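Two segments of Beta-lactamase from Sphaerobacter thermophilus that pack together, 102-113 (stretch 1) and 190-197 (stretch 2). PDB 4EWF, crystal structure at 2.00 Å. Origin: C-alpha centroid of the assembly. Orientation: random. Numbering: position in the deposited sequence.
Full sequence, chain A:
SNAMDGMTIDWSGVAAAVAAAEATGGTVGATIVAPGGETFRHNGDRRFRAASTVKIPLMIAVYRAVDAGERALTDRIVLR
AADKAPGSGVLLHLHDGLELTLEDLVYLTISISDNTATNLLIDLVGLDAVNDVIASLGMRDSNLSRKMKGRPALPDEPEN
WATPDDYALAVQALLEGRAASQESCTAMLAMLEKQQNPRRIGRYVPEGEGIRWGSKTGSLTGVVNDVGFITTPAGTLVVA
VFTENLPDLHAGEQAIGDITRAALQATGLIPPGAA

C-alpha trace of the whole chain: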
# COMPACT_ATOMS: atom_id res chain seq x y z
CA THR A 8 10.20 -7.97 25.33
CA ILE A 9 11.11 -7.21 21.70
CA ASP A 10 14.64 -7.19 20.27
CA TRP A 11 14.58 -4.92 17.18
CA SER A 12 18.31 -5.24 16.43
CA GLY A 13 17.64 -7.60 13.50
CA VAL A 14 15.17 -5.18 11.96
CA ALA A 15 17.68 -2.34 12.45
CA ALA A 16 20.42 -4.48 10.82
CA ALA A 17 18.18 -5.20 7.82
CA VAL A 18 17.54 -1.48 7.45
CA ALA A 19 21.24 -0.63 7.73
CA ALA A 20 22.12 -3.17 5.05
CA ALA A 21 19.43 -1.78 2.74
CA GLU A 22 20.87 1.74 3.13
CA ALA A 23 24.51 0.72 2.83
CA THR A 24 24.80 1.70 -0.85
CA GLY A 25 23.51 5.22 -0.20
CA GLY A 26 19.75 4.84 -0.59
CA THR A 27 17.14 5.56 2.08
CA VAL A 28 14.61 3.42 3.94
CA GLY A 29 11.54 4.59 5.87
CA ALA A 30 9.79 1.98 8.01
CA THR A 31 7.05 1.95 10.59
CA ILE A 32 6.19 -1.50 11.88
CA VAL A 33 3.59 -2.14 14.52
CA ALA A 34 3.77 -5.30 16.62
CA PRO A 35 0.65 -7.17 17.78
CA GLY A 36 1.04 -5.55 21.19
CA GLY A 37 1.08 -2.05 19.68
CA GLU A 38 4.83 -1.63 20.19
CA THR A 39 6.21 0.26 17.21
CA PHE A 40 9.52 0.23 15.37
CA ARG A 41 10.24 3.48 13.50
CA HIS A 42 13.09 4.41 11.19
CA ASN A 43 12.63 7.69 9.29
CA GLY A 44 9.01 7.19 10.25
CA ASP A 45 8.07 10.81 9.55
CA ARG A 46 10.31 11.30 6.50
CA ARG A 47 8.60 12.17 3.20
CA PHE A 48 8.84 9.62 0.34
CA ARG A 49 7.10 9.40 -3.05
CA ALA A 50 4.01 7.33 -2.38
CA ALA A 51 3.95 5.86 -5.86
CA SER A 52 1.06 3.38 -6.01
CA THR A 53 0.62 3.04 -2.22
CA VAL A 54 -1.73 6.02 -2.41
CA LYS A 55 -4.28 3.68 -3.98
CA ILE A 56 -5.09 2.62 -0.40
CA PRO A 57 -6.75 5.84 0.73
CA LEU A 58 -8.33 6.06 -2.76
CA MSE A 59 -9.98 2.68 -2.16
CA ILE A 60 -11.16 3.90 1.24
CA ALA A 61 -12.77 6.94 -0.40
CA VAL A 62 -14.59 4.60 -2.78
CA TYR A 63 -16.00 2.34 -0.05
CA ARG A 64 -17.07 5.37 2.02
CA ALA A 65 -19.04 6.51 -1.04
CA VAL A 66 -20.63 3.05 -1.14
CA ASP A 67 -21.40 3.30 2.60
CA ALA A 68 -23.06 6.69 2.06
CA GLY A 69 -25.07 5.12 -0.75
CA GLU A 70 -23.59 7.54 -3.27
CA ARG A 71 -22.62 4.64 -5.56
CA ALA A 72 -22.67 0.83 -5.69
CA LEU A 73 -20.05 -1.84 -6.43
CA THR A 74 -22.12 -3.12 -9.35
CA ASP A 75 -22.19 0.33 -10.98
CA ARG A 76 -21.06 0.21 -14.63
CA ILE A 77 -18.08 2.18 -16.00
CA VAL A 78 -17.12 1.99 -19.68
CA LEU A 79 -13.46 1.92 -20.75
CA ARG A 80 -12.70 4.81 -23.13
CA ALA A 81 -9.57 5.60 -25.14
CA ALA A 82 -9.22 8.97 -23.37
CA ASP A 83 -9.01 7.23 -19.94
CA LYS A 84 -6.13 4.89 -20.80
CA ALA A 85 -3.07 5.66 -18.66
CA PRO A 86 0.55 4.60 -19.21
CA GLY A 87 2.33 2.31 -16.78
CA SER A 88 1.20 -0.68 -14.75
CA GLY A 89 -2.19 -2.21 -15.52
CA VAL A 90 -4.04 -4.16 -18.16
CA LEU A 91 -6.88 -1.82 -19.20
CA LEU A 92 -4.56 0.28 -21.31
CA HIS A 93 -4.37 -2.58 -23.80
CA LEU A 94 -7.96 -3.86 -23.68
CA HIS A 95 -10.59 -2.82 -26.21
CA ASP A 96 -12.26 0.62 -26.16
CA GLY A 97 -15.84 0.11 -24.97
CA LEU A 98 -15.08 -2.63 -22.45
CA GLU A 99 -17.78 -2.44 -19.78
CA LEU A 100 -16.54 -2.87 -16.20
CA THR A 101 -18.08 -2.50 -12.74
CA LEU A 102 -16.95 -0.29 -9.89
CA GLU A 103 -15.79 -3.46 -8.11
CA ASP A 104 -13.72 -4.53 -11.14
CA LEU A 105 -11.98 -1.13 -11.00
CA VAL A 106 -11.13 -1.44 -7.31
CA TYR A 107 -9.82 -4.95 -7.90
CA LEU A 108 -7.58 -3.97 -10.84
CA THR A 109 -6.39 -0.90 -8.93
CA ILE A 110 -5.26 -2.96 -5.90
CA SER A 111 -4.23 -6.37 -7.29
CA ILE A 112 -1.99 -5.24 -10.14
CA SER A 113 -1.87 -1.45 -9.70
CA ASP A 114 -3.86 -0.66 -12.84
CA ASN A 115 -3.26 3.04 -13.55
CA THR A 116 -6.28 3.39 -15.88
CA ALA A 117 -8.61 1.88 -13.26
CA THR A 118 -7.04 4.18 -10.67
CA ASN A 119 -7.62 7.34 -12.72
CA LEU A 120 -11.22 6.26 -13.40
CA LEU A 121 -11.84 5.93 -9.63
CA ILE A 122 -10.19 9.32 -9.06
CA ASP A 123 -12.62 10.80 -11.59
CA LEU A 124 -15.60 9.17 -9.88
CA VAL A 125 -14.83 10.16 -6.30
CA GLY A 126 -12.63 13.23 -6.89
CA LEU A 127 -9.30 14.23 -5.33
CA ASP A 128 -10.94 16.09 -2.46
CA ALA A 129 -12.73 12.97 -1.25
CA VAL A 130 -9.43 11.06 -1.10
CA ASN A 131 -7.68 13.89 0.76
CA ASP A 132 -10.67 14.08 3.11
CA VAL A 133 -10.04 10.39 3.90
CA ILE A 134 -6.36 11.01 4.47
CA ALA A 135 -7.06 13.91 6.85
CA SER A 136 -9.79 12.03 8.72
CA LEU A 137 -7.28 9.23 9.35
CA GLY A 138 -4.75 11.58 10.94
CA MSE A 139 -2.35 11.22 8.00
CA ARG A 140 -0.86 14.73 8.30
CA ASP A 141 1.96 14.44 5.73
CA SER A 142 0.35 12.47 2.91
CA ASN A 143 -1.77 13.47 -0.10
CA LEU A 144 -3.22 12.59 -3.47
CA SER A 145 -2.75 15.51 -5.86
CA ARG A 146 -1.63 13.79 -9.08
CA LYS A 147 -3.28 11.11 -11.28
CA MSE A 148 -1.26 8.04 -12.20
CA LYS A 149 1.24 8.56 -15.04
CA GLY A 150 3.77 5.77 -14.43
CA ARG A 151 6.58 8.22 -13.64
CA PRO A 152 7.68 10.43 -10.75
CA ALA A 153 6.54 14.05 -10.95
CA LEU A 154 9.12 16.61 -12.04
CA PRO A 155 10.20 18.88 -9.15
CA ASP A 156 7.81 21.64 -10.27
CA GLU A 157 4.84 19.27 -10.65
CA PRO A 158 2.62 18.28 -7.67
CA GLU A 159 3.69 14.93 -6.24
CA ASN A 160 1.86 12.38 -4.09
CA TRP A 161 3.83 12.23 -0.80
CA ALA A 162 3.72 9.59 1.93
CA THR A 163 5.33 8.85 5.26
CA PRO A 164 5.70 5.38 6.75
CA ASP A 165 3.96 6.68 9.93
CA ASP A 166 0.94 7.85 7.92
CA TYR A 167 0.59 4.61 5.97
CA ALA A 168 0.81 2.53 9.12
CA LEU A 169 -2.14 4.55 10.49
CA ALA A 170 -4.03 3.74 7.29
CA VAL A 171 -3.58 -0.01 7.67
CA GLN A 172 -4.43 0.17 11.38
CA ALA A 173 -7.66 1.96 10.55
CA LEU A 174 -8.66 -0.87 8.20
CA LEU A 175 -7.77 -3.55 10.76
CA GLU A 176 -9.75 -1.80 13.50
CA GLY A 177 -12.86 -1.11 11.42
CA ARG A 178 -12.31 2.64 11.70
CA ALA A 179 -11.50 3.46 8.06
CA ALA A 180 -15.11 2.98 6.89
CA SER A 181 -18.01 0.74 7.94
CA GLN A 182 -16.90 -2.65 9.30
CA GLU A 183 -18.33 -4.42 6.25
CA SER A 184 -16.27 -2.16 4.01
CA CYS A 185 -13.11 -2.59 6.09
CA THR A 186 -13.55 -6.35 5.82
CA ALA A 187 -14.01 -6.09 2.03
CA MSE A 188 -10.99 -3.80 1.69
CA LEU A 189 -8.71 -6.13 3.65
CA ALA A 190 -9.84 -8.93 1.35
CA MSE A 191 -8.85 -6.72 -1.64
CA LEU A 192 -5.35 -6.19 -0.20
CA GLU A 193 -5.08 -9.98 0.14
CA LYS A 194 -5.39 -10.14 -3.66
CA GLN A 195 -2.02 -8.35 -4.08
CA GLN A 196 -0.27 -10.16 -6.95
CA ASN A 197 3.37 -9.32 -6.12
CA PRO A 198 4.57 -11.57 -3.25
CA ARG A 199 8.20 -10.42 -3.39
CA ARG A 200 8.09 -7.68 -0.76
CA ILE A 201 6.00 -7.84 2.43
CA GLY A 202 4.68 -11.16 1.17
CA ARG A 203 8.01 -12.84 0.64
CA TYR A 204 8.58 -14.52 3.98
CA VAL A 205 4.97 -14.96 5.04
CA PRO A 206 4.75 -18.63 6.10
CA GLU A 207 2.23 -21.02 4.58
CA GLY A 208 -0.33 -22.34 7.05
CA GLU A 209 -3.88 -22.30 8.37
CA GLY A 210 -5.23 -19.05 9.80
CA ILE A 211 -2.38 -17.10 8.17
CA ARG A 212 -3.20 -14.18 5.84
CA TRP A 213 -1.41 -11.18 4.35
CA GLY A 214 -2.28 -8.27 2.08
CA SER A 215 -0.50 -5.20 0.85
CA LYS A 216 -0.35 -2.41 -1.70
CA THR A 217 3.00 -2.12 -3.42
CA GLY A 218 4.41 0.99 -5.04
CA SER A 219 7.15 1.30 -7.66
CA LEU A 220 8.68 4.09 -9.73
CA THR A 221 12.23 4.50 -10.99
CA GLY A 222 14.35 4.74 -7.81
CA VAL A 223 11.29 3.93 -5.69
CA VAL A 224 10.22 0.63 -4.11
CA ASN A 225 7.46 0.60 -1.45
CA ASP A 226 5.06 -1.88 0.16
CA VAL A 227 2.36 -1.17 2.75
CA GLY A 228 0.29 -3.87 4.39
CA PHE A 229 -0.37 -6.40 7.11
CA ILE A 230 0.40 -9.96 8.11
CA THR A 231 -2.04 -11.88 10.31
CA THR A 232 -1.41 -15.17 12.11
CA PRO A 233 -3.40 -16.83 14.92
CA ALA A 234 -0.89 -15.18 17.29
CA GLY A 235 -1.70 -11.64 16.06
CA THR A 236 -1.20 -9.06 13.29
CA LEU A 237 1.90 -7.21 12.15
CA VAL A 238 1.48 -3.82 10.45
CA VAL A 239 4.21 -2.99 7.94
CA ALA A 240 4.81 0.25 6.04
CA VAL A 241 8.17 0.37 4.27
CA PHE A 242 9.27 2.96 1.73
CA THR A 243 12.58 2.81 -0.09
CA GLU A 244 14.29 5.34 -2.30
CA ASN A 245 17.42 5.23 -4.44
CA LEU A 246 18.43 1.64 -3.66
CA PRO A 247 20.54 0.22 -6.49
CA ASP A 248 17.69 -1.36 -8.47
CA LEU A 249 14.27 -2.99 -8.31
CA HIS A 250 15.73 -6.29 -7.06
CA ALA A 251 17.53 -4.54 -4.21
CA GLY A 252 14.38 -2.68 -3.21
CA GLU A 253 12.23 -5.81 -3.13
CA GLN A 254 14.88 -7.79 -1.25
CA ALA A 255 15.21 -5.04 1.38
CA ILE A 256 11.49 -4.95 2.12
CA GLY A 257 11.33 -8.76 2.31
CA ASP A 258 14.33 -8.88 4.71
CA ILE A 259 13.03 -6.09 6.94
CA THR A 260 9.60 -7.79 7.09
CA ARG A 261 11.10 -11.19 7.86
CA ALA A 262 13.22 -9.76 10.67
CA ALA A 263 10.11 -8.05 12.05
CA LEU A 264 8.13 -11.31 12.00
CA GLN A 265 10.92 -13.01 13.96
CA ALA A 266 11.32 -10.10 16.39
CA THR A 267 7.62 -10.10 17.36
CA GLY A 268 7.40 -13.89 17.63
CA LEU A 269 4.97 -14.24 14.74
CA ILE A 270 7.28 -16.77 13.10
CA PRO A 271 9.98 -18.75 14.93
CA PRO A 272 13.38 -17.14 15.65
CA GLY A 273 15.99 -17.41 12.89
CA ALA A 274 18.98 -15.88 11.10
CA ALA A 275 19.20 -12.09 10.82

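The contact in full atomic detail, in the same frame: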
# COMPACT_ATOMS: atom_id res chain seq x y z
N LEU A 102 -17.74 -0.99 -10.90
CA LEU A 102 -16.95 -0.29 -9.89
C LEU A 102 -16.07 -1.29 -9.14
O LEU A 102 -14.91 -1.02 -8.85
CB LEU A 102 -17.88 0.45 -8.92
CG LEU A 102 -17.18 1.22 -7.79
CD1 LEU A 102 -16.23 2.25 -8.35
CD2 LEU A 102 -18.20 1.89 -6.86
N GLU A 103 -16.61 -2.47 -8.81
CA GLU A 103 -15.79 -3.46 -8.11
C GLU A 103 -14.61 -3.95 -8.95
O GLU A 103 -13.49 -4.09 -8.44
CB GLU A 103 -16.64 -4.63 -7.58
CG GLU A 103 -15.80 -5.64 -6.78
CD GLU A 103 -16.63 -6.52 -5.85
OE1 GLU A 103 -16.08 -6.98 -4.82
OE2 GLU A 103 -17.81 -6.76 -6.14
N ASP A 104 -14.83 -4.18 -10.25
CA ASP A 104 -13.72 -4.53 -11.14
C ASP A 104 -12.61 -3.48 -11.02
O ASP A 104 -11.42 -3.81 -10.94
CB ASP A 104 -14.16 -4.55 -12.61
CG ASP A 104 -15.14 -5.68 -12.95
OD1 ASP A 104 -15.22 -6.68 -12.20
OD2 ASP A 104 -15.81 -5.56 -14.00
N LEU A 105 -12.98 -2.20 -11.05
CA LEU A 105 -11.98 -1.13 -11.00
C LEU A 105 -11.16 -1.14 -9.72
O LEU A 105 -9.94 -0.93 -9.75
CB LEU A 105 -12.63 0.24 -11.21
CG LEU A 105 -13.34 0.50 -12.54
CD1 LEU A 105 -13.73 1.97 -12.62
CD2 LEU A 105 -12.47 0.12 -13.72
N VAL A 106 -11.83 -1.36 -8.59
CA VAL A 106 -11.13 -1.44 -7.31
C VAL A 106 -10.16 -2.62 -7.34
O VAL A 106 -9.00 -2.49 -6.96
CB VAL A 106 -12.13 -1.60 -6.12
CG1 VAL A 106 -11.38 -1.82 -4.80
CG2 VAL A 106 -13.00 -0.36 -6.03
N TYR A 107 -10.65 -3.75 -7.83
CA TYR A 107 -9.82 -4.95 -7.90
C TYR A 107 -8.56 -4.77 -8.76
O TYR A 107 -7.46 -5.12 -8.32
CB TYR A 107 -10.62 -6.18 -8.39
CG TYR A 107 -9.67 -7.32 -8.70
CD1 TYR A 107 -9.09 -8.06 -7.67
CD2 TYR A 107 -9.30 -7.60 -10.01
CE1 TYR A 107 -8.19 -9.06 -7.93
CE2 TYR A 107 -8.40 -8.61 -10.28
CZ TYR A 107 -7.85 -9.33 -9.24
OH TYR A 107 -6.96 -10.33 -9.51
N LEU A 108 -8.72 -4.24 -9.96
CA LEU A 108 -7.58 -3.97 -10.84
C LEU A 108 -6.62 -2.94 -10.24
O LEU A 108 -5.39 -3.07 -10.34
CB LEU A 108 -8.05 -3.52 -12.23
CG LEU A 108 -8.85 -4.58 -13.00
CD1 LEU A 108 -9.45 -3.97 -14.24
CD2 LEU A 108 -7.97 -5.77 -13.35
N THR A 109 -7.18 -1.92 -9.61
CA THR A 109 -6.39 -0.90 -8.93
C THR A 109 -5.44 -1.51 -7.86
O THR A 109 -4.25 -1.19 -7.81
CB THR A 109 -7.31 0.18 -8.30
OG1 THR A 109 -7.91 0.96 -9.35
CG2 THR A 109 -6.51 1.12 -7.39
N ILE A 110 -5.99 -2.39 -7.03
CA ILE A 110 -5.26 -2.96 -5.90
C ILE A 110 -4.37 -4.16 -6.28
O ILE A 110 -3.21 -4.21 -5.89
CB ILE A 110 -6.25 -3.37 -4.77
CG1 ILE A 110 -7.00 -2.14 -4.25
CG2 ILE A 110 -5.52 -4.06 -3.63
CD1 ILE A 110 -6.08 -1.01 -3.73
N SER A 111 -4.93 -5.11 -7.02
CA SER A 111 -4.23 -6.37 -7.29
C SER A 111 -2.98 -6.21 -8.15
O SER A 111 -1.94 -6.82 -7.88
CB SER A 111 -5.17 -7.39 -7.95
OG SER A 111 -5.57 -6.95 -9.24
N ILE A 112 -3.09 -5.41 -9.21
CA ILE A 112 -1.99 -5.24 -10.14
C ILE A 112 -1.63 -3.77 -10.39
O ILE A 112 -0.86 -3.46 -11.30
CB ILE A 112 -2.29 -5.91 -11.51
CG1 ILE A 112 -3.41 -5.18 -12.24
CG2 ILE A 112 -2.66 -7.37 -11.32
CD1 ILE A 112 -3.44 -5.48 -13.74
N SER A 113 -2.21 -2.87 -9.60
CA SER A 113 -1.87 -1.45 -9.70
C SER A 113 -2.24 -0.83 -11.05
O SER A 113 -1.47 -0.07 -11.66
CB SER A 113 -0.39 -1.23 -9.38
OG SER A 113 -0.22 0.03 -8.75
N ALA A 190 -9.80 -7.87 2.34
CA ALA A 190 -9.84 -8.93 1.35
C ALA A 190 -9.27 -8.49 -0.02
O ALA A 190 -8.66 -9.29 -0.73
CB ALA A 190 -11.27 -9.49 1.20
N MSE A 191 -9.46 -7.22 -0.40
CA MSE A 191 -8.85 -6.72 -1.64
C MSE A 191 -7.32 -6.74 -1.52
O MSE A 191 -6.63 -7.19 -2.43
CB MSE A 191 -9.30 -5.29 -1.96
CG MSE A 191 -10.67 -5.18 -2.56
SE MSE A 191 -10.75 -6.01 -4.35
CE MSE A 191 -12.67 -5.77 -4.66
N LEU A 192 -6.80 -6.21 -0.41
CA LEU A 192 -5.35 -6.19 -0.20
C LEU A 192 -4.76 -7.60 -0.24
O LEU A 192 -3.63 -7.79 -0.68
CB LEU A 192 -4.99 -5.49 1.12
CG LEU A 192 -5.28 -3.99 1.09
CD1 LEU A 192 -5.18 -3.39 2.48
CD2 LEU A 192 -4.31 -3.28 0.11
N GLU A 193 -5.54 -8.59 0.18
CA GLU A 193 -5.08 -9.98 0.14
C GLU A 193 -4.89 -10.46 -1.31
O GLU A 193 -4.22 -11.45 -1.56
CB GLU A 193 -6.03 -10.90 0.91
CG GLU A 193 -6.02 -10.65 2.42
CD GLU A 193 -7.06 -11.47 3.19
OE1 GLU A 193 -7.40 -12.59 2.76
OE2 GLU A 193 -7.53 -10.98 4.25
N LYS A 194 -5.49 -9.74 -2.25
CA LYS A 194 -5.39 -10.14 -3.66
C LYS A 194 -4.15 -9.56 -4.37
O LYS A 194 -3.95 -9.78 -5.57
CB LYS A 194 -6.70 -9.83 -4.38
CG LYS A 194 -7.83 -10.73 -3.86
CD LYS A 194 -9.06 -10.69 -4.72
CE LYS A 194 -10.08 -11.70 -4.22
NZ LYS A 194 -10.39 -11.48 -2.78
N GLN A 195 -3.33 -8.83 -3.62
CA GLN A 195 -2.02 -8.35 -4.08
C GLN A 195 -1.28 -9.44 -4.88
O GLN A 195 -1.09 -10.55 -4.40
CB GLN A 195 -1.18 -7.93 -2.86
CG GLN A 195 0.26 -7.53 -3.17
CD GLN A 195 0.35 -6.48 -4.25
OE1 GLN A 195 0.91 -6.73 -5.31
NE2 GLN A 195 -0.19 -5.29 -3.99
N GLN A 196 -0.87 -9.12 -6.10
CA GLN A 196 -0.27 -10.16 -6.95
C GLN A 196 1.26 -10.26 -6.88
O GLN A 196 1.83 -11.22 -7.40
CB GLN A 196 -0.73 -10.01 -8.40
CG GLN A 196 -2.22 -10.26 -8.56
CD GLN A 196 -2.61 -10.61 -9.97
OE1 GLN A 196 -1.78 -10.59 -10.89
NE2 GLN A 196 -3.88 -10.95 -10.16
N ASN A 197 1.91 -9.28 -6.26
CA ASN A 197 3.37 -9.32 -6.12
C ASN A 197 3.79 -9.76 -4.71
O ASN A 197 3.75 -8.95 -3.78
CB ASN A 197 3.95 -7.94 -6.43
CG ASN A 197 5.47 -7.92 -6.32
OD1 ASN A 197 6.09 -8.96 -6.13
ND2 ASN A 197 6.07 -6.74 -6.47
O HOH W 1 -5.35 -11.08 -7.50
O HOH W 2 -0.52 -3.70 -6.64
O HOH W 3 1.27 -5.53 -7.70

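A single direct hydrogen bond joins the two stretches, and three waters bridge other polar groups of the two. That bond runs from Gln 196 N, just past a type I turn from Leu 192 to Gln 195, to Ser 111 O (3.1 Å), at the last turn of the 102-111 helix, where the carbonyl is free to accept from another segment. Here the backbones come close, with Ser 111 CA and Gln 195 CA 4.4 Å apart; at the other register point, Tyr 107 CA and Met 191 CA stand 6.6 Å apart, leaving space for a large side chain. Met 191, present as selenomethionine, fills it as a knob among Glu 103, Val 106, Tyr 107 and Ile 110. Its long, flexible chain is m at chi1 and chi2 and t at chi3: CG meets Val 106 CG1 (4.1 Å), SE lies at the edge of the Tyr 107 ring and 4.0 Å from Tyr 107 CB, and CE reaches Glu 103 OE1 (3.6 Å). Ile 110 points toward stretch 2 and extends the apolar patch, its CG2 packing on Leu 192 CD2 (4.0 Å). Small Ser 111 suits the close approach: its CB lies 3.6 Å from Lys 194 O, while its OG turns back to Tyr 107 O (2.8 Å), satisfying the buried hydroxyl within its own helix. At the exposed margin, Tyr 107 CE1 rests against the aliphatic Lys 194 CD (3.7 Å), and water 1 links Tyr 107 OH (2.7 Å), Lys 194 O (2.7 Å) and Gln 196 NE2 (3.0 Å). The Gln 195 amide serves two more bridges: water 2 donates to Ile 110 O (2.8 Å) and accepts from Gln 195 NE2 (3.1 Å), while water 3 donates to Gln 195 OE1 (2.7 Å) and weakly to Ser 111 O (3.5 Å). Together the stretches bury 538 Å².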